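Local coordinates for protein probable zinc protease PqqL (Escherichia coli, PDB 6OFS) that probably cleaves peptide bonds in the periplasm as a zinc-dependent metalloendopeptidase of the M16 family, at residues A483-K488 / T496-S501; A492-S497 / I507-A512; K517-A522 / R846-L851; N589-F594 / T695-S700. All coordinates share one frame; numbering follows the deposited sequence.

Contact 1. Residues A483-K488 / T496-S501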
loop_
_atom_site.group_PDB
_atom_site.type_symbol
_atom_site.label_atom_id
_atom_site.label_comp_id
_atom_site.label_asym_id
_atom_site.label_seq_id
_atom_site.Cartn_x
_atom_site.Cartn_y
_atom_site.Cartn_z
ATOM N N ALA A 483 5.220 31.574 9.574
ATOM C CA ALA A 483 6.170 30.835 10.411
ATOM C C ALA A 483 7.411 31.700 10.705
ATOM O O ALA A 483 8.115 32.111 9.779
ATOM C CB ALA A 483 6.554 29.520 9.744
ATOM N N GLU A 484 7.658 31.992 11.994
ATOM C CA GLU A 484 8.754 32.854 12.454
ATOM C C GLU A 484 9.690 32.158 13.447
ATOM O O GLU A 484 9.471 31.005 13.809
ATOM C CB GLU A 484 8.162 34.087 13.177
ATOM C CG GLU A 484 7.211 34.958 12.379
ATOM C CD GLU A 484 6.721 36.160 13.167
ATOM O OE1 GLU A 484 5.887 35.974 14.083
ATOM O OE2 GLU A 484 7.181 37.290 12.876
ATOM N N ILE A 485 10.715 32.898 13.920
ATOM C CA ILE A 485 11.620 32.508 15.001
ATOM C C ILE A 485 11.200 33.421 16.167
ATOM O O ILE A 485 11.323 34.641 16.059
ATOM C CB ILE A 485 13.130 32.603 14.634
ATOM C CG1 ILE A 485 13.504 31.479 13.659
ATOM C CG2 ILE A 485 14.010 32.525 15.899
ATOM C CD1 ILE A 485 14.833 31.652 12.954
ATOM N N SER A 486 10.637 32.828 17.235
ATOM C CA SER A 486 10.084 33.545 18.383
ATOM C C SER A 486 11.114 34.079 19.379
ATOM O O SER A 486 10.987 35.225 19.830
ATOM C CB SER A 486 9.055 32.678 19.106
ATOM O OG SER A 486 7.908 32.449 18.304
ATOM N N SER A 487 12.102 33.232 19.748
ATOM C CA SER A 487 13.148 33.537 20.727
ATOM C C SER A 487 14.494 32.983 20.292
ATOM O O SER A 487 14.559 31.997 19.550
ATOM C CB SER A 487 12.801 32.928 22.086
ATOM O OG SER A 487 11.452 33.133 22.470
ATOM N N LYS A 488 15.568 33.617 20.792
ATOM C CA LYS A 488 16.971 33.245 20.595
ATOM C C LYS A 488 17.676 33.300 21.954
ATOM O O LYS A 488 17.403 34.186 22.774
ATOM C CB LYS A 488 17.685 34.150 19.573
ATOM C CG LYS A 488 17.193 33.992 18.139
ATOM C CD LYS A 488 18.137 34.647 17.126
ATOM C CE LYS A 488 17.638 34.548 15.696
ATOM N NZ LYS A 488 16.583 35.555 15.387
ATOM N N THR A 496 23.431 27.232 20.211
ATOM C CA THR A 496 22.388 28.244 20.048
ATOM C C THR A 496 21.006 27.603 20.143
ATOM O O THR A 496 20.803 26.486 19.665
ATOM C CB THR A 496 22.591 29.036 18.741
ATOM O OG1 THR A 496 23.972 29.391 18.610
ATOM C CG2 THR A 496 21.734 30.306 18.678
ATOM N N SER A 497 20.062 28.308 20.761
ATOM C CA SER A 497 18.703 27.804 20.886
ATOM C C SER A 497 17.710 28.748 20.253
ATOM O O SER A 497 17.692 29.941 20.562
ATOM C CB SER A 497 18.333 27.518 22.338
ATOM O OG SER A 497 16.997 27.050 22.407
ATOM N N LEU A 498 16.885 28.206 19.363
ATOM C CA LEU A 498 15.834 28.947 18.693
ATOM C C LEU A 498 14.501 28.307 19.055
ATOM O O LEU A 498 14.393 27.081 19.050
ATOM C CB LEU A 498 15.999 28.888 17.155
ATOM C CG LEU A 498 17.376 29.167 16.541
ATOM C CD1 LEU A 498 17.431 28.673 15.118
ATOM C CD2 LEU A 498 17.725 30.651 16.583
ATOM N N THR A 499 13.494 29.123 19.389
ATOM C CA THR A 499 12.141 28.597 19.566
ATOM C C THR A 499 11.347 29.164 18.405
ATOM O O THR A 499 11.582 30.311 17.991
ATOM C CB THR A 499 11.514 28.768 20.957
ATOM O OG1 THR A 499 11.100 30.121 21.144
ATOM C CG2 THR A 499 12.417 28.267 22.092
ATOM N N LEU A 500 10.481 28.328 17.826
ATOM C CA LEU A 500 9.700 28.689 16.659
ATOM C C LEU A 500 8.270 29.034 17.018
ATOM O O LEU A 500 7.797 28.655 18.092
ATOM C CB LEU A 500 9.782 27.576 15.602
ATOM C CG LEU A 500 11.157 26.905 15.400
ATOM C CD1 LEU A 500 11.087 25.843 14.330
ATOM C CD2 LEU A 500 12.244 27.916 15.059
ATOM N N SER A 501 7.588 29.781 16.135
ATOM C CA SER A 501 6.197 30.236 16.306
ATOM C C SER A 501 5.201 29.084 16.587
ATOM O O SER A 501 4.147 29.317 17.187
ATOM C CB SER A 501 5.756 31.075 15.108
ATOM O OG SER A 501 5.936 30.375 13.885
#
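Ser486 and Ser487 both face Thr499, and their two amides converge on its carbonyl oxygen: a classic beta bulge in an antiparallel pair of strands. Ser486 N donates to Thr499 O at 2.8 Å, while the bond from Ser487 N to the same oxygen is weak. Regular pairing resumes where Thr499 N reaches Ser487 O at 3.1 Å. On the face of Ser487 and Thr499 the hydroxyls Ser487 OG and Thr499 OG1 add a weak bond. Before the bulge, across from Ser501, Glu484 is gripped twice. Its N donates nearly straight to Ser501 OG at 3.0 Å (167°), and its O accepts from Ser501 N. Ser501 OG sits between its own backbone N and carbonyl carbon (chi1 55°), a turn that brings it across to the Glu484 amide.

Leu498 carries the apolar face. Its CB lies 4.2 Å from Ser487 O, and CG then leads to two methyls with different partners. CD2 lies against the Lys488 chain, 3.7 Å from its CG, as the two side chains run alongside each other, and also meets Ile485 CG2. CD1 turns to Leu508 CD1, 3.7 Å away on strand 505-509. Ile485, Leu498 and Leu500 together press on helix 687-697, through Val691, Ile694 and Thr695, so the hairpin's edge strand 485-492 and its partner 495-500 are covered by this helix on one face.

Contact 2. Residues A492-S497 / I507-A512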
loop_
_atom_site.group_PDB
_atom_site.type_symbol
_atom_site.label_atom_id
_atom_site.label_comp_id
_atom_site.label_asym_id
_atom_site.label_seq_id
_atom_site.Cartn_x
_atom_site.Cartn_y
_atom_site.Cartn_z
ATOM N N ALA A 492 25.882 27.797 25.155
ATOM C CA ALA A 492 27.316 27.590 25.335
ATOM C C ALA A 492 28.049 28.254 24.174
ATOM O O ALA A 492 27.396 28.812 23.283
ATOM C CB ALA A 492 27.624 26.102 25.375
ATOM N N GLU A 493 29.405 28.216 24.193
ATOM C CA GLU A 493 30.283 28.812 23.177
ATOM C C GLU A 493 29.871 28.418 21.745
ATOM O O GLU A 493 29.881 29.266 20.839
ATOM C CB GLU A 493 31.764 28.469 23.465
ATOM C CG GLU A 493 32.788 29.175 22.579
ATOM C CD GLU A 493 32.924 30.679 22.746
ATOM O OE1 GLU A 493 32.657 31.405 21.761
ATOM O OE2 GLU A 493 33.302 31.131 23.852
ATOM N N ASN A 494 29.479 27.155 21.553
ATOM C CA ASN A 494 29.058 26.716 20.232
ATOM C C ASN A 494 27.625 26.109 20.214
ATOM O O ASN A 494 27.333 25.253 19.383
ATOM C CB ASN A 494 30.105 25.782 19.646
ATOM C CG ASN A 494 30.183 25.865 18.148
ATOM O OD1 ASN A 494 29.655 25.004 17.448
ATOM N ND2 ASN A 494 30.830 26.909 17.626
ATOM N N LEU A 495 26.735 26.588 21.115
ATOM C CA LEU A 495 25.344 26.135 21.232
ATOM C C LEU A 495 24.340 27.276 21.192
ATOM O O LEU A 495 24.367 28.157 22.058
ATOM C CB LEU A 495 25.121 25.305 22.508
ATOM C CG LEU A 495 25.478 23.831 22.468
ATOM C CD1 LEU A 495 24.966 23.135 23.711
ATOM C CD2 LEU A 495 24.920 23.144 21.223
ATOM N N THR A 496 23.431 27.232 20.211
ATOM C CA THR A 496 22.388 28.244 20.048
ATOM C C THR A 496 21.006 27.603 20.143
ATOM O O THR A 496 20.803 26.486 19.665
ATOM C CB THR A 496 22.591 29.036 18.741
ATOM O OG1 THR A 496 23.972 29.391 18.610
ATOM C CG2 THR A 496 21.734 30.306 18.678
ATOM N N SER A 497 20.062 28.308 20.761
ATOM C CA SER A 497 18.703 27.804 20.886
ATOM C C SER A 497 17.710 28.748 20.253
ATOM O O SER A 497 17.692 29.941 20.562
ATOM C CB SER A 497 18.333 27.518 22.338
ATOM O OG SER A 497 16.997 27.050 22.407
ATOM N N ILE A 507 18.210 23.363 18.338
ATOM C CA ILE A 507 19.543 23.512 18.921
ATOM C C ILE A 507 20.553 23.524 17.770
ATOM O O ILE A 507 20.620 22.554 17.011
ATOM C CB ILE A 507 19.896 22.444 20.003
ATOM C CG1 ILE A 507 18.770 22.265 21.066
ATOM C CG2 ILE A 507 21.268 22.751 20.655
ATOM C CD1 ILE A 507 18.445 23.511 21.958
ATOM N N LEU A 508 21.315 24.619 17.630
ATOM C CA LEU A 508 22.337 24.733 16.579
ATOM C C LEU A 508 23.753 24.646 17.127
ATOM O O LEU A 508 24.079 25.302 18.118
ATOM C CB LEU A 508 22.190 26.021 15.752
ATOM C CG LEU A 508 20.916 26.196 14.932
ATOM C CD1 LEU A 508 20.868 27.578 14.326
ATOM C CD2 LEU A 508 20.809 25.160 13.820
ATOM N N ALA A 509 24.596 23.852 16.456
ATOM C CA ALA A 509 26.014 23.672 16.777
ATOM C C ALA A 509 26.815 23.473 15.502
ATOM O O ALA A 509 26.385 22.766 14.589
ATOM C CB ALA A 509 26.215 22.479 17.702
ATOM N N LYS A 510 27.973 24.121 15.436
ATOM C CA LYS A 510 28.897 23.995 14.315
ATOM C C LYS A 510 29.980 22.979 14.694
ATOM O O LYS A 510 30.413 22.953 15.850
ATOM C CB LYS A 510 29.520 25.365 13.973
ATOM C CG LYS A 510 28.882 26.037 12.755
ATOM C CD LYS A 510 29.270 27.509 12.619
ATOM C CE LYS A 510 28.157 28.434 13.058
ATOM N NZ LYS A 510 28.504 29.865 12.852
ATOM N N SER A 511 30.386 22.116 13.753
ATOM C CA SER A 511 31.456 21.162 14.047
ATOM C C SER A 511 32.761 21.657 13.435
ATOM O O SER A 511 32.789 21.984 12.241
ATOM C CB SER A 511 31.123 19.764 13.538
ATOM O OG SER A 511 32.129 18.844 13.939
ATOM N N ALA A 512 33.833 21.739 14.259
ATOM C CA ALA A 512 35.163 22.167 13.806
ATOM C C ALA A 512 35.715 21.108 12.841
ATOM O O ALA A 512 35.663 19.902 13.131
ATOM C CB ALA A 512 36.096 22.371 14.992
#
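The beta hairpin of strands 495-500 and 505-509 is held here by Thr496 and Leu508, an antiparallel hydrogen-bonded pair. Thr496 N donates to Leu508 O at 2.9 Å, and Leu508 N returns a bond of 2.8 Å to Thr496 O. Beyond the paired residues, at the end of the strands away from the hairpin turn, Asn494 OD1 accepts from Lys510 N at 2.8 Å. This bond is bent (140° at the hydrogen), and the placing of the amide is doubtful, because OD1 also crowds a second acceptor, Lys510 O. The Asn494 side chain crosses that of Lys510 at about a right angle.

On the face of Ser497 and Ile507, the isoleucine reaches two residues with two branches. CG2, anti to the backbone N, meets Leu495 CD2 at 3.7 Å. CG1 swings beside the backbone N (chi1 -48°) and carries CD1 to Ser497, 4.0 Å from its CB; the Ser497 hydroxyl itself bonds to Arg505. Leu495 CD2 is shared, for it also touches Ala509 CB at 3.8 Å. Replacing Ile507 by alanine removes both branches and would probably open a gap between Leu495 and Ser497, leaving the Leu495 methyl with only Ala509 to pack on within the hairpin.

Helix 848-862 covers this apolar face, with Ile855 touching Leu495, Ile507 and Ala509. Leu491 of strand 485-492 also meets Ile507, and strand 677-682 continues the sheet beside strand 505-509, sharing backbone hydrogen bonds with Ile507 and Ala509.

Contact 3. Residues K517-A522 / R846-L851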
loop_
_atom_site.group_PDB
_atom_site.type_symbol
_atom_site.label_atom_id
_atom_site.label_comp_id
_atom_site.label_asym_id
_atom_site.label_seq_id
_atom_site.Cartn_x
_atom_site.Cartn_y
_atom_site.Cartn_z
ATOM N N LYS A 517 29.312 17.240 6.195
ATOM C CA LYS A 517 28.130 16.463 6.568
ATOM C C LYS A 517 27.274 17.253 7.549
ATOM O O LYS A 517 27.804 17.925 8.439
ATOM C CB LYS A 517 28.503 15.107 7.199
ATOM C CG LYS A 517 29.539 14.266 6.438
ATOM C CD LYS A 517 29.745 12.879 7.077
ATOM C CE LYS A 517 30.594 12.888 8.331
ATOM N NZ LYS A 517 30.083 11.939 9.359
ATOM N N LEU A 518 25.950 17.153 7.392
ATOM C CA LEU A 518 24.975 17.815 8.254
ATOM C C LEU A 518 24.114 16.768 8.940
ATOM O O LEU A 518 23.736 15.786 8.318
ATOM C CB LEU A 518 24.095 18.782 7.433
ATOM C CG LEU A 518 23.059 19.621 8.194
ATOM C CD1 LEU A 518 23.710 20.753 8.974
ATOM C CD2 LEU A 518 22.025 20.182 7.255
ATOM N N GLN A 519 23.832 16.967 10.221
ATOM C CA GLN A 519 22.976 16.064 10.974
ATOM C C GLN A 519 21.821 16.824 11.615
ATOM O O GLN A 519 22.028 17.849 12.270
ATOM C CB GLN A 519 23.765 15.290 12.040
ATOM C CG GLN A 519 23.007 14.090 12.614
ATOM C CD GLN A 519 23.099 12.858 11.748
ATOM O OE1 GLN A 519 24.181 12.428 11.330
ATOM N NE2 GLN A 519 21.960 12.247 11.476
ATOM N N ILE A 520 20.597 16.318 11.389
ATOM C CA ILE A 520 19.385 16.831 12.001
ATOM C C ILE A 520 18.810 15.688 12.820
ATOM O O ILE A 520 18.542 14.619 12.267
ATOM C CB ILE A 520 18.350 17.423 11.005
ATOM C CG1 ILE A 520 18.988 18.493 10.079
ATOM C CG2 ILE A 520 17.117 17.989 11.769
ATOM C CD1 ILE A 520 18.155 18.885 8.824
ATOM N N ILE A 521 18.672 15.894 14.140
ATOM C CA ILE A 521 18.025 14.920 15.010
ATOM C C ILE A 521 16.802 15.540 15.648
ATOM O O ILE A 521 16.923 16.414 16.509
ATOM C CB ILE A 521 18.905 14.177 16.043
ATOM C CG1 ILE A 521 20.229 13.682 15.422
ATOM C CG2 ILE A 521 18.106 13.015 16.667
ATOM C CD1 ILE A 521 21.208 13.083 16.410
ATOM N N ALA A 522 15.615 15.080 15.225
ATOM C CA ALA A 522 14.343 15.502 15.803
ATOM C C ALA A 522 14.168 14.613 17.035
ATOM O O ALA A 522 14.264 13.384 16.950
ATOM C CB ALA A 522 13.205 15.305 14.809
ATOM N N ARG A 846 34.491 15.601 17.426
ATOM C CA ARG A 846 35.178 15.092 16.244
ATOM C C ARG A 846 34.191 14.932 15.077
ATOM O O ARG A 846 34.348 15.618 14.060
ATOM C CB ARG A 846 35.896 13.766 16.592
ATOM C CG ARG A 846 36.417 12.951 15.409
ATOM C CD ARG A 846 35.977 11.499 15.520
ATOM N NE ARG A 846 36.373 10.726 14.341
ATOM C CZ ARG A 846 37.519 10.057 14.224
ATOM N NH1 ARG A 846 38.393 10.041 15.223
ATOM N NH2 ARG A 846 37.795 9.392 13.109
ATOM N N SER A 847 33.187 14.029 15.219
ATOM C CA SER A 847 32.207 13.768 14.159
ATOM C C SER A 847 30.891 14.481 14.377
ATOM O O SER A 847 30.471 14.692 15.518
ATOM C CB SER A 847 31.991 12.272 13.937
ATOM O OG SER A 847 31.008 12.013 12.945
ATOM N N VAL A 848 30.249 14.855 13.261
ATOM C CA VAL A 848 28.975 15.559 13.223
ATOM C C VAL A 848 27.868 14.714 13.911
ATOM O O VAL A 848 27.071 15.273 14.669
ATOM C CB VAL A 848 28.663 16.030 11.770
ATOM C CG1 VAL A 848 27.419 15.381 11.168
ATOM C CG2 VAL A 848 28.585 17.546 11.692
ATOM N N GLN A 849 27.898 13.367 13.716
ATOM C CA GLN A 849 26.969 12.399 14.305
ATOM C C GLN A 849 27.229 12.260 15.814
ATOM O O GLN A 849 26.273 12.207 16.592
ATOM C CB GLN A 849 27.081 11.036 13.585
ATOM C CG GLN A 849 26.276 9.888 14.209
ATOM C CD GLN A 849 25.203 9.373 13.291
ATOM O OE1 GLN A 849 25.465 8.617 12.349
ATOM N NE2 GLN A 849 23.964 9.764 13.558
ATOM N N GLN A 850 28.512 12.204 16.219
ATOM C CA GLN A 850 28.907 12.077 17.621
ATOM C C GLN A 850 28.438 13.264 18.451
ATOM O O GLN A 850 27.719 13.048 19.421
ATOM C CB GLN A 850 30.421 11.848 17.768
ATOM C CG GLN A 850 30.813 10.377 17.775
ATOM C CD GLN A 850 31.572 9.991 16.534
ATOM O OE1 GLN A 850 32.787 10.204 16.425
ATOM N NE2 GLN A 850 30.869 9.413 15.565
ATOM N N LEU A 851 28.792 14.505 18.045
ATOM C CA LEU A 851 28.402 15.751 18.721
ATOM C C LEU A 851 26.869 15.912 18.836
ATOM O O LEU A 851 26.369 16.354 19.884
ATOM C CB LEU A 851 29.017 16.966 18.014
ATOM C CG LEU A 851 28.782 18.336 18.674
ATOM C CD1 LEU A 851 29.438 18.411 20.033
ATOM C CD2 LEU A 851 29.270 19.472 17.790
#
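Val848 fits against strand 517-524 with both of its methyls, and this is the close part of the contact. CG2 comes to 3.4 Å from Lys517 O, while CG1 rests 3.8 Å from Gln519 CB and also meets Lys517 CB. Val682 of the next strand, 677-682, touches the same valine, which is thereby buried in the first turn of helix 848-862.

The side of Lys517 and Ser847 is looser. Lys517 bends at chi3 and chi4 and brings NZ within 3.7 Å of Ser847 OG, too far to count as a bond. Ser847 is the N-cap residue of the helix, its OG accepting a weak bond from Gln849 N. The buried Gln519 amide meets that of Gln849, which is nearer solvent, with the planes 23° apart. Their nearest approach, Gln519 OE1 to Gln849 NE2 at 3.5 Å, has too poor an angle for a hydrogen bond.

No hydrogen bond crosses between the two segments, so their packing is carried mainly by Val848; further along the helix, Ile521 adds Ala852, Asn853 and Val856. The lysine ammonium lies near the helix N-terminus, where the positive end of the dipole would, if anything, be mildly unfavourable.

Contact 4. Residues N589-F594 / T695-S700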
loop_
_atom_site.group_PDB
_atom_site.type_symbol
_atom_site.label_atom_id
_atom_site.label_comp_id
_atom_site.label_asym_id
_atom_site.label_seq_id
_atom_site.Cartn_x
_atom_site.Cartn_y
_atom_site.Cartn_z
ATOM N N ASN A 589 24.222 20.713 -0.025
ATOM C CA ASN A 589 22.843 20.383 -0.396
ATOM C C ASN A 589 22.049 20.046 0.901
ATOM O O ASN A 589 21.761 18.872 1.181
ATOM C CB ASN A 589 22.810 19.249 -1.437
ATOM C CG ASN A 589 21.465 19.030 -2.084
ATOM O OD1 ASN A 589 20.663 19.960 -2.264
ATOM N ND2 ASN A 589 21.199 17.787 -2.471
ATOM N N PRO A 590 21.773 21.064 1.759
ATOM C CA PRO A 590 21.087 20.776 3.029
ATOM C C PRO A 590 19.566 20.627 2.927
ATOM O O PRO A 590 19.003 19.807 3.655
ATOM C CB PRO A 590 21.509 21.937 3.938
ATOM C CG PRO A 590 22.087 22.996 3.033
ATOM C CD PRO A 590 22.055 22.512 1.621
ATOM N N GLU A 591 18.908 21.401 2.027
ATOM C CA GLU A 591 17.459 21.385 1.775
ATOM C C GLU A 591 16.856 19.950 1.788
ATOM O O GLU A 591 15.928 19.755 2.575
ATOM C CB GLU A 591 17.106 22.160 0.490
ATOM C CG GLU A 591 15.623 22.454 0.308
ATOM C CD GLU A 591 15.283 23.687 -0.511
ATOM O OE1 GLU A 591 14.226 24.304 -0.241
ATOM O OE2 GLU A 591 16.068 24.039 -1.422
ATOM N N PRO A 592 17.399 18.921 1.059
ATOM C CA PRO A 592 16.821 17.562 1.145
ATOM C C PRO A 592 16.742 16.947 2.550
ATOM O O PRO A 592 15.775 16.243 2.847
ATOM C CB PRO A 592 17.727 16.751 0.214
ATOM C CG PRO A 592 18.185 17.743 -0.780
ATOM C CD PRO A 592 18.487 18.938 0.057
ATOM N N GLY A 593 17.732 17.241 3.397
ATOM C CA GLY A 593 17.769 16.799 4.788
ATOM C C GLY A 593 16.563 17.307 5.561
ATOM O O GLY A 593 15.875 16.532 6.235
ATOM N N PHE A 594 16.260 18.610 5.402
ATOM C CA PHE A 594 15.111 19.272 6.025
ATOM C C PHE A 594 13.773 18.766 5.446
ATOM O O PHE A 594 12.808 18.583 6.207
ATOM C CB PHE A 594 15.216 20.792 5.874
ATOM C CG PHE A 594 16.268 21.438 6.734
ATOM C CD1 PHE A 594 17.560 21.633 6.254
ATOM C CD2 PHE A 594 15.960 21.894 8.013
ATOM C CE1 PHE A 594 18.534 22.242 7.053
ATOM C CE2 PHE A 594 16.934 22.512 8.809
ATOM C CZ PHE A 594 18.212 22.682 8.324
ATOM N N THR A 695 12.596 27.701 9.254
ATOM C CA THR A 695 11.236 28.248 9.245
ATOM C C THR A 695 10.394 27.532 8.189
ATOM O O THR A 695 9.290 27.091 8.499
ATOM C CB THR A 695 11.203 29.788 9.148
ATOM O OG1 THR A 695 11.698 30.213 7.879
ATOM C CG2 THR A 695 11.968 30.471 10.282
ATOM N N ARG A 696 10.933 27.356 6.979
ATOM C CA ARG A 696 10.238 26.673 5.885
ATOM C C ARG A 696 9.926 25.184 6.183
ATOM O O ARG A 696 8.851 24.728 5.793
ATOM C CB ARG A 696 11.020 26.841 4.558
ATOM C CG ARG A 696 10.313 26.314 3.313
ATOM C CD ARG A 696 10.993 26.771 2.039
ATOM N NE ARG A 696 10.748 25.849 0.929
ATOM C CZ ARG A 696 9.789 26.000 0.020
ATOM N NH1 ARG A 696 8.965 27.039 0.080
ATOM N NH2 ARG A 696 9.636 25.103 -0.945
ATOM N N TYR A 697 10.831 24.441 6.869
ATOM C CA TYR A 697 10.617 23.004 7.094
ATOM C C TYR A 697 10.302 22.571 8.544
ATOM O O TYR A 697 9.603 21.566 8.731
ATOM C CB TYR A 697 11.801 22.188 6.543
ATOM C CG TYR A 697 11.918 22.264 5.032
ATOM C CD1 TYR A 697 11.122 21.471 4.211
ATOM C CD2 TYR A 697 12.790 23.163 4.424
ATOM C CE1 TYR A 697 11.191 21.567 2.821
ATOM C CE2 TYR A 697 12.876 23.261 3.035
ATOM C CZ TYR A 697 12.077 22.456 2.236
ATOM O OH TYR A 697 12.147 22.532 0.863
ATOM N N LEU A 698 10.792 23.301 9.554
ATOM C CA LEU A 698 10.549 22.942 10.958
ATOM C C LEU A 698 9.523 23.870 11.644
ATOM O O LEU A 698 8.870 23.464 12.608
ATOM C CB LEU A 698 11.874 22.867 11.747
ATOM C CG LEU A 698 13.104 22.267 11.019
ATOM C CD1 LEU A 698 14.319 22.279 11.910
ATOM C CD2 LEU A 698 12.863 20.835 10.539
ATOM N N GLY A 699 9.379 25.084 11.116
ATOM C CA GLY A 699 8.440 26.082 11.613
ATOM C C GLY A 699 7.060 25.962 11.002
ATOM O O GLY A 699 6.093 26.546 11.503
ATOM N N SER A 700 6.972 25.173 9.931
ATOM C CA SER A 700 5.772 24.893 9.150
ATOM C C SER A 700 4.912 23.763 9.728
ATOM O O SER A 700 3.719 23.697 9.416
ATOM C CB SER A 700 6.173 24.543 7.722
ATOM O OG SER A 700 6.704 25.690 7.083
#
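Phe594 on helix 591-602 and Tyr697 on helix 687-697 bring the two backbones nearest, with 5.9 Å between their CA atoms. No backbone hydrogen bond joins the segments. Past Tyr697 the chain is tied back on itself by Ser700 OG, which donates to Arg696 O at 2.7 Å.

Tyr697 reaches across to the other helix with Phe594 CB near its CD2 at 3.7 Å, and its hydroxyl extends on to Glu591. There OH donates to Glu591 OE1 at 2.9 Å, on the anti side of the carboxylate and 27° out of its plane, with ring and carboxylate almost perpendicular (87°). Glu591 gets there because its CG is anti to the backbone N (chi1 -167°) and the chain beyond stays extended. The same carboxylate has a second, long ion pair with Arg696. Arg696 CG lies over one face of the Tyr697 ring, toward its rim. Gln595 also bonds the tyrosine hydroxyl. A phenylalanine in place of Tyr697 would keep the ring but is likely to leave Glu591 with just the long arginine pair here and Gln595 without its hydroxyl partner. On the apolar side, Leu698 CD1 meets the edge of the Phe594 ring, 4.1 Å from CE2.

Phe594 and Leu698 both rest on Ile681 of strand 677-682. This is two neighbouring helices packed on one face of a mixed beta sheet, as in the alpha+beta domains of M16 peptidases.

In the fold
All four contacts belong to one seven-stranded sheet and the helices on its two faces, far from the zinc site. Contacts 1 and 2 share strand 495-500 and are built chiefly on backbone hydrogen bonds; both are partly buried, with polar outer ends. Contacts 3 and 4 fix helices to opposite faces: odd-numbered Gln519 and Ile521 turn to helix 848-862, whereas Leu518 and Ile520 pack on Pro590 and Phe594 of contact 4. Contact 4 is the buried one, yet it holds a carboxylate and a phenol paired with each other; contact 3 has no bond across it. Helix 687-697 links contacts 1 and 4, and Ser511 meets Val848 between contacts 2 and 3.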